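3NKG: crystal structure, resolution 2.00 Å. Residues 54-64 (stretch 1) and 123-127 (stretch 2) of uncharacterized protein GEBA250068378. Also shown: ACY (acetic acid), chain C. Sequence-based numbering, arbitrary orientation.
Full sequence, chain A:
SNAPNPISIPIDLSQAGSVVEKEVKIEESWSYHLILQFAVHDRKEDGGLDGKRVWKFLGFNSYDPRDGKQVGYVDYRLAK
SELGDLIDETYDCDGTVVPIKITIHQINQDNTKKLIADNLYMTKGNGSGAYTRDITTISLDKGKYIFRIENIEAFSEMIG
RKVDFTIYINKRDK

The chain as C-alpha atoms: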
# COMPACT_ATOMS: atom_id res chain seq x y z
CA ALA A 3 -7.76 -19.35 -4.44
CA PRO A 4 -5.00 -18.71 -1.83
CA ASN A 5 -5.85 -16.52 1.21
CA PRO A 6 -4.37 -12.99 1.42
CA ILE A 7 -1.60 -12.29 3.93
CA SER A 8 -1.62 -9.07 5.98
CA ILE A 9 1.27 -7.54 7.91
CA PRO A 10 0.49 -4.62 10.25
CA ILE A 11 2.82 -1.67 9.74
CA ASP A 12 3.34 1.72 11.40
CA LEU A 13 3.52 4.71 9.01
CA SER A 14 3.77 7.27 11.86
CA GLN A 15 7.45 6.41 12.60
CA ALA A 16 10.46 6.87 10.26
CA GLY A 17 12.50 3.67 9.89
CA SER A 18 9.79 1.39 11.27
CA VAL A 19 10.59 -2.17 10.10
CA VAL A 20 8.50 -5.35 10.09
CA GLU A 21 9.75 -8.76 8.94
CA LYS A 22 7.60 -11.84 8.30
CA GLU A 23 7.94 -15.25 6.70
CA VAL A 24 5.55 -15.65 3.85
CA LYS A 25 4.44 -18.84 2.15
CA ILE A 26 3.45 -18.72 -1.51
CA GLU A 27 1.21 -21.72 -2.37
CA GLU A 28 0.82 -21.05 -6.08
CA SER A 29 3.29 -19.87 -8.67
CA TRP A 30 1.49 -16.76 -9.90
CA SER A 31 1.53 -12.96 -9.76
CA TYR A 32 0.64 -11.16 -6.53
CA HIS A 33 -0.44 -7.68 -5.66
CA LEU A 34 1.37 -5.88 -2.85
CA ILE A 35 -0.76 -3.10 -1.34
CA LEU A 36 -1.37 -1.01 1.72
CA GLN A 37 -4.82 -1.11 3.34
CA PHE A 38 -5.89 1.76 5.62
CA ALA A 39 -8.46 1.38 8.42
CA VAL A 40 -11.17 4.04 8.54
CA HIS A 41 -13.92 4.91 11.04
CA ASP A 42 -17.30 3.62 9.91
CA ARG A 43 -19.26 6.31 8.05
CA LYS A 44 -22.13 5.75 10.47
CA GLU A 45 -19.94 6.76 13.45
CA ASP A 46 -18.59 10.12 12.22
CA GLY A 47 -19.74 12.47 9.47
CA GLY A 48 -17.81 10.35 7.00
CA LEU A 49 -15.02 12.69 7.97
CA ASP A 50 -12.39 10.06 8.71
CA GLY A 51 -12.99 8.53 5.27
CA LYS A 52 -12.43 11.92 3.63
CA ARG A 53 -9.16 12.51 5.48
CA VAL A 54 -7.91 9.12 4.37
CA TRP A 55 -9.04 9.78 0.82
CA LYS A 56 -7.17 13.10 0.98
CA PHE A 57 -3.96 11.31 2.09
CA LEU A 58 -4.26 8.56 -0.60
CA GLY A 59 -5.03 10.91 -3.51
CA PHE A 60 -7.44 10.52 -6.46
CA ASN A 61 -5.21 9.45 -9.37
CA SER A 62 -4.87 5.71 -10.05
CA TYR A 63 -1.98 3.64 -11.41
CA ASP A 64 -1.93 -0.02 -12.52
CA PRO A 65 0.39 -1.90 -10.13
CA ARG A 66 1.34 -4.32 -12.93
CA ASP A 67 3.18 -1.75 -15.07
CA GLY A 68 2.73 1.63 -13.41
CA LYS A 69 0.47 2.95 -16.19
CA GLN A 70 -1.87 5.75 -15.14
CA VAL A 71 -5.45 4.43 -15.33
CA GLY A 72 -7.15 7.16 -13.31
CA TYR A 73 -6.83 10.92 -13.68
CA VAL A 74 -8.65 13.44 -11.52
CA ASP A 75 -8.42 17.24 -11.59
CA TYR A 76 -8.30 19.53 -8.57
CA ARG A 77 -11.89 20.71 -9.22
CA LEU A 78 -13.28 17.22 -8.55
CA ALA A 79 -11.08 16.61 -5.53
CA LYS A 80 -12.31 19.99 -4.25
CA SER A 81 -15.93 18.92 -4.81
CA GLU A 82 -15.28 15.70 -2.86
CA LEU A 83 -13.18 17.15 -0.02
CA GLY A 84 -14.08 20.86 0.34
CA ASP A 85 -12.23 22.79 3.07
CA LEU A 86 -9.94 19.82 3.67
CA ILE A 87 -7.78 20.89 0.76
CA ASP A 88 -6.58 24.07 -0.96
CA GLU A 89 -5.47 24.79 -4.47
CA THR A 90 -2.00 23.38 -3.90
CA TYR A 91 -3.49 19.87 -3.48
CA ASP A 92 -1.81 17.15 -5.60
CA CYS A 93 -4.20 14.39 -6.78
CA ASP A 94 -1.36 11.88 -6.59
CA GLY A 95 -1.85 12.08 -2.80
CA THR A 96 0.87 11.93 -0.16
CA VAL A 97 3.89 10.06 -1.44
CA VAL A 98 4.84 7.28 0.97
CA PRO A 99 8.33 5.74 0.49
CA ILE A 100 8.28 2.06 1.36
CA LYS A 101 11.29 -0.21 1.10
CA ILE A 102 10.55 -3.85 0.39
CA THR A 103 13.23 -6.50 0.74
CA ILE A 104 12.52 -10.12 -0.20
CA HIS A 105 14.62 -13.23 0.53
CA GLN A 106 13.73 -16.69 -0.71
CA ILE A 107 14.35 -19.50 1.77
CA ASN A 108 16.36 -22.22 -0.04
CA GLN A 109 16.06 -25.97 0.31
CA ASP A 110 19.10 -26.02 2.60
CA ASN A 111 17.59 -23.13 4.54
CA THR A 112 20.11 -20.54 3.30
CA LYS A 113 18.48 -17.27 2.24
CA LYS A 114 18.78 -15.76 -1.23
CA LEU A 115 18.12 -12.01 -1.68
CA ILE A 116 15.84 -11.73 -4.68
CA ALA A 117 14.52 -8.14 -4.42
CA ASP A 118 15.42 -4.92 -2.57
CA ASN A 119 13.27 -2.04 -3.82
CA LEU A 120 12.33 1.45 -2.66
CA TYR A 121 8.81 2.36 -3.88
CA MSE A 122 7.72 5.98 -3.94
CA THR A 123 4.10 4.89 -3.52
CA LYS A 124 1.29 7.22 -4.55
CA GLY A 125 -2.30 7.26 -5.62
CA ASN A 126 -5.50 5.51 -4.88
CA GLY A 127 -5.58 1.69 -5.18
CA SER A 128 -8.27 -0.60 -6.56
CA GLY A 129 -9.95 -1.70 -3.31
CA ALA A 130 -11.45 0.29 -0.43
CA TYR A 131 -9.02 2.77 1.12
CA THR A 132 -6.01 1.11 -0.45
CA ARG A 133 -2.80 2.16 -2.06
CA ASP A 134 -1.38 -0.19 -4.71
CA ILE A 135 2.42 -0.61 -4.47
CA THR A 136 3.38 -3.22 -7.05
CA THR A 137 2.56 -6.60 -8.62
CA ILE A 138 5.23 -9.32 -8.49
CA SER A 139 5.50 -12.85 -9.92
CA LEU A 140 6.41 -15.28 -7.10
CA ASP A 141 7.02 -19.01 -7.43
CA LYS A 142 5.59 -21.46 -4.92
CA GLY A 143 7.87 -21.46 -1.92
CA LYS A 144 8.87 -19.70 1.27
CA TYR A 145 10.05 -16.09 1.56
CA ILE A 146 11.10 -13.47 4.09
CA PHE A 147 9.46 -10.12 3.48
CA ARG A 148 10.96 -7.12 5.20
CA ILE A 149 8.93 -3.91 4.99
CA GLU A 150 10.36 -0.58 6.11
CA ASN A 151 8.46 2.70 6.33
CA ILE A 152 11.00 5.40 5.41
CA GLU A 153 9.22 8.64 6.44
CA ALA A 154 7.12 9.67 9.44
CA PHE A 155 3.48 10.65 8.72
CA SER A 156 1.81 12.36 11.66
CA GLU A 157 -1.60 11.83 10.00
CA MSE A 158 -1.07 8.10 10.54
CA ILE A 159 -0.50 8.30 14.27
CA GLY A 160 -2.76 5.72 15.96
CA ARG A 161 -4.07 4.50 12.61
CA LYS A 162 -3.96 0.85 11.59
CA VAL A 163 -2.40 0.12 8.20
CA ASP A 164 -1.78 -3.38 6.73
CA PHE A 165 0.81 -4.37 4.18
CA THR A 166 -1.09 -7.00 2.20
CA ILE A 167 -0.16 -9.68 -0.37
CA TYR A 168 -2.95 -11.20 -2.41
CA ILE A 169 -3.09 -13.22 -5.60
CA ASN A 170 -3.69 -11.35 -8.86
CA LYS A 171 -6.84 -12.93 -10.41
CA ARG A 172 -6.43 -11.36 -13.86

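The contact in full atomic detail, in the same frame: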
# COMPACT_ATOMS: atom_id res chain seq x y z
N VAL A 54 -8.71 10.20 4.92
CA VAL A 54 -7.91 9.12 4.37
C VAL A 54 -7.86 9.21 2.85
O VAL A 54 -6.81 9.01 2.26
CB VAL A 54 -8.35 7.72 4.83
CG1 VAL A 54 -7.61 6.66 4.03
CG2 VAL A 54 -8.08 7.55 6.33
N TRP A 55 -9.01 9.49 2.24
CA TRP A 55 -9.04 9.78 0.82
C TRP A 55 -8.04 10.91 0.46
O TRP A 55 -7.26 10.81 -0.47
CB TRP A 55 -10.43 10.23 0.42
CG TRP A 55 -10.71 10.02 -0.99
CD1 TRP A 55 -9.82 9.73 -1.98
CD2 TRP A 55 -12.00 10.06 -1.61
NE1 TRP A 55 -10.48 9.59 -3.19
CE2 TRP A 55 -11.82 9.79 -2.98
CE3 TRP A 55 -13.29 10.33 -1.14
CZ2 TRP A 55 -12.88 9.77 -3.88
CZ3 TRP A 55 -14.34 10.29 -2.03
CH2 TRP A 55 -14.13 10.02 -3.39
N LYS A 56 -8.07 11.98 1.23
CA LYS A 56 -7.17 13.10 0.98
C LYS A 56 -5.70 12.65 0.95
O LYS A 56 -4.93 12.99 0.03
CB LYS A 56 -7.37 14.19 2.04
CG LYS A 56 -6.31 15.29 1.98
CD LYS A 56 -6.62 16.38 3.03
CE LYS A 56 -5.37 17.10 3.50
NZ LYS A 56 -5.73 18.06 4.60
N PHE A 57 -5.32 11.86 1.96
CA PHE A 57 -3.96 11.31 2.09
C PHE A 57 -3.59 10.40 0.89
O PHE A 57 -2.49 10.48 0.35
CB PHE A 57 -3.86 10.51 3.41
CG PHE A 57 -2.47 10.01 3.72
CD1 PHE A 57 -2.05 8.76 3.30
CD2 PHE A 57 -1.58 10.81 4.44
CE1 PHE A 57 -0.75 8.30 3.59
CE2 PHE A 57 -0.29 10.37 4.74
CZ PHE A 57 0.13 9.10 4.31
N LEU A 58 -4.49 9.49 0.53
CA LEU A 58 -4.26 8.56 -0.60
C LEU A 58 -4.13 9.26 -1.97
O LEU A 58 -3.32 8.86 -2.81
CB LEU A 58 -5.38 7.51 -0.68
CG LEU A 58 -5.40 6.47 0.45
CD1 LEU A 58 -6.61 5.52 0.36
CD2 LEU A 58 -4.09 5.69 0.43
N GLY A 59 -4.95 10.28 -2.20
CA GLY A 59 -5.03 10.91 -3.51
C GLY A 59 -6.20 10.38 -4.33
O GLY A 59 -6.93 9.51 -3.87
N PHE A 60 -6.34 10.89 -5.55
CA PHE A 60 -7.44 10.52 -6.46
C PHE A 60 -7.00 9.82 -7.75
O PHE A 60 -7.78 9.12 -8.37
CB PHE A 60 -8.22 11.80 -6.81
CG PHE A 60 -9.04 12.32 -5.67
CD1 PHE A 60 -8.43 12.96 -4.59
CD2 PHE A 60 -10.41 12.17 -5.66
CE1 PHE A 60 -9.17 13.43 -3.53
CE2 PHE A 60 -11.18 12.65 -4.59
CZ PHE A 60 -10.56 13.28 -3.52
N ASN A 61 -5.77 10.09 -8.19
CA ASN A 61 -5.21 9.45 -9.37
C ASN A 61 -4.95 7.97 -9.12
O ASN A 61 -4.67 7.57 -7.98
CB ASN A 61 -3.88 10.15 -9.76
CG ASN A 61 -4.11 11.56 -10.32
OD1 ASN A 61 -5.19 11.84 -10.82
ND2 ASN A 61 -3.11 12.43 -10.22
N SER A 62 -5.04 7.16 -10.17
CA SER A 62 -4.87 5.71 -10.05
C SER A 62 -3.85 5.19 -11.05
O SER A 62 -3.85 5.61 -12.22
CB SER A 62 -6.21 4.98 -10.26
OG SER A 62 -7.22 5.46 -9.40
N TYR A 63 -3.04 4.23 -10.60
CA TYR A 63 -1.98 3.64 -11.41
C TYR A 63 -2.06 2.11 -11.34
O TYR A 63 -2.27 1.55 -10.27
CB TYR A 63 -0.62 4.14 -10.90
CG TYR A 63 -0.47 5.64 -11.02
CD1 TYR A 63 -0.93 6.48 -10.00
CD2 TYR A 63 0.14 6.22 -12.13
CE1 TYR A 63 -0.82 7.85 -10.11
CE2 TYR A 63 0.26 7.61 -12.25
CZ TYR A 63 -0.23 8.42 -11.23
OH TYR A 63 -0.10 9.79 -11.31
N ASP A 64 -1.91 1.44 -12.48
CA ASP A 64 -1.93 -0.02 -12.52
C ASP A 64 -0.67 -0.58 -11.87
O ASP A 64 0.43 -0.26 -12.30
CB ASP A 64 -2.01 -0.47 -13.98
CG ASP A 64 -2.31 -1.95 -14.14
OD1 ASP A 64 -1.96 -2.76 -13.24
OD2 ASP A 64 -2.90 -2.28 -15.20
N THR A 123 5.51 5.22 -3.27
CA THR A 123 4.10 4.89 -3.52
C THR A 123 3.24 6.16 -3.59
O THR A 123 3.55 7.20 -2.95
CB THR A 123 3.55 3.95 -2.45
OG1 THR A 123 3.29 4.67 -1.25
CG2 THR A 123 4.58 2.83 -2.15
N LYS A 124 2.17 6.08 -4.37
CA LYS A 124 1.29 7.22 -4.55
C LYS A 124 -0.05 6.72 -5.04
O LYS A 124 -0.18 5.58 -5.49
CB LYS A 124 1.87 8.17 -5.60
CG LYS A 124 2.18 7.45 -6.93
CD LYS A 124 2.55 8.43 -8.03
CE LYS A 124 2.93 7.67 -9.29
NZ LYS A 124 3.55 8.55 -10.31
N GLY A 125 -1.06 7.57 -4.96
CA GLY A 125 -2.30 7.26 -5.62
C GLY A 125 -3.24 6.38 -4.83
O GLY A 125 -3.00 5.94 -3.70
N ASN A 126 -4.35 6.11 -5.49
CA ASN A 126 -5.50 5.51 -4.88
C ASN A 126 -5.65 4.12 -5.51
O ASN A 126 -5.90 4.01 -6.69
CB ASN A 126 -6.67 6.43 -5.24
CG ASN A 126 -7.96 6.01 -4.62
OD1 ASN A 126 -8.49 4.95 -4.93
ND2 ASN A 126 -8.49 6.86 -3.74
N GLY A 127 -5.48 3.07 -4.71
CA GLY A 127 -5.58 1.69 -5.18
C GLY A 127 -6.97 1.17 -5.53
O GLY A 127 -7.97 1.84 -5.32
C ACY C . -11.55 5.20 -1.37
O ACY C . -10.80 5.65 -2.29
OXT ACY C . -11.94 4.00 -1.20
CH3 ACY C . -12.01 6.20 -0.37
O HOH W 1 -8.59 3.79 -7.56
O HOH W 2 -3.45 3.33 -8.15
O HOH W 3 2.66 10.79 -11.58

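Two direct hydrogen bonds join the stretches, and Asn 126 donates both. Its backbone N reaches Asn 61 O at 2.9 Å. The CA-to-CB bond points toward the other stretch, chi1 is t, and the side-chain ND2 donates to Gly 59 O at 3.1 Å. The loop that follows the helix is thus held through two of its carbonyls by a single residue. The amide uses its second proton on the bound acetic acid, probably from the crystallisation liquor, with Asn 126 ND2 3.0 Å from ACY O. That oxygen also lies over one face of the Trp 55 ring. Trp 55 NE1 and Asn 126 ND2, 3.4 Å apart, are both donors and do not bond.

Water extends the polar contact. Water 2 accepts from Tyr 63 N (2.6 Å) and donates to Asn 126 O (2.9 Å); water 1 links the same Asn 126 O to Ser 62 OG, at 2.8 Å from each.

At the other end, the extended Lys 124 side chain lies over the Tyr 63 ring. Lys 124 CE packs 3.8 Å from Tyr 63 CZ in a CH-pi contact, and the ammonium makes a cation-pi interaction. Water 3 bridges Lys 124 NZ (2.7 Å) and Tyr 63 OH (2.9 Å).

Close backbone packing accompanies these bonds: Gly 125 CA sits 3.4 Å from Asn 61 O, where a CB would crowd that oxygen and Tyr 63 CD1.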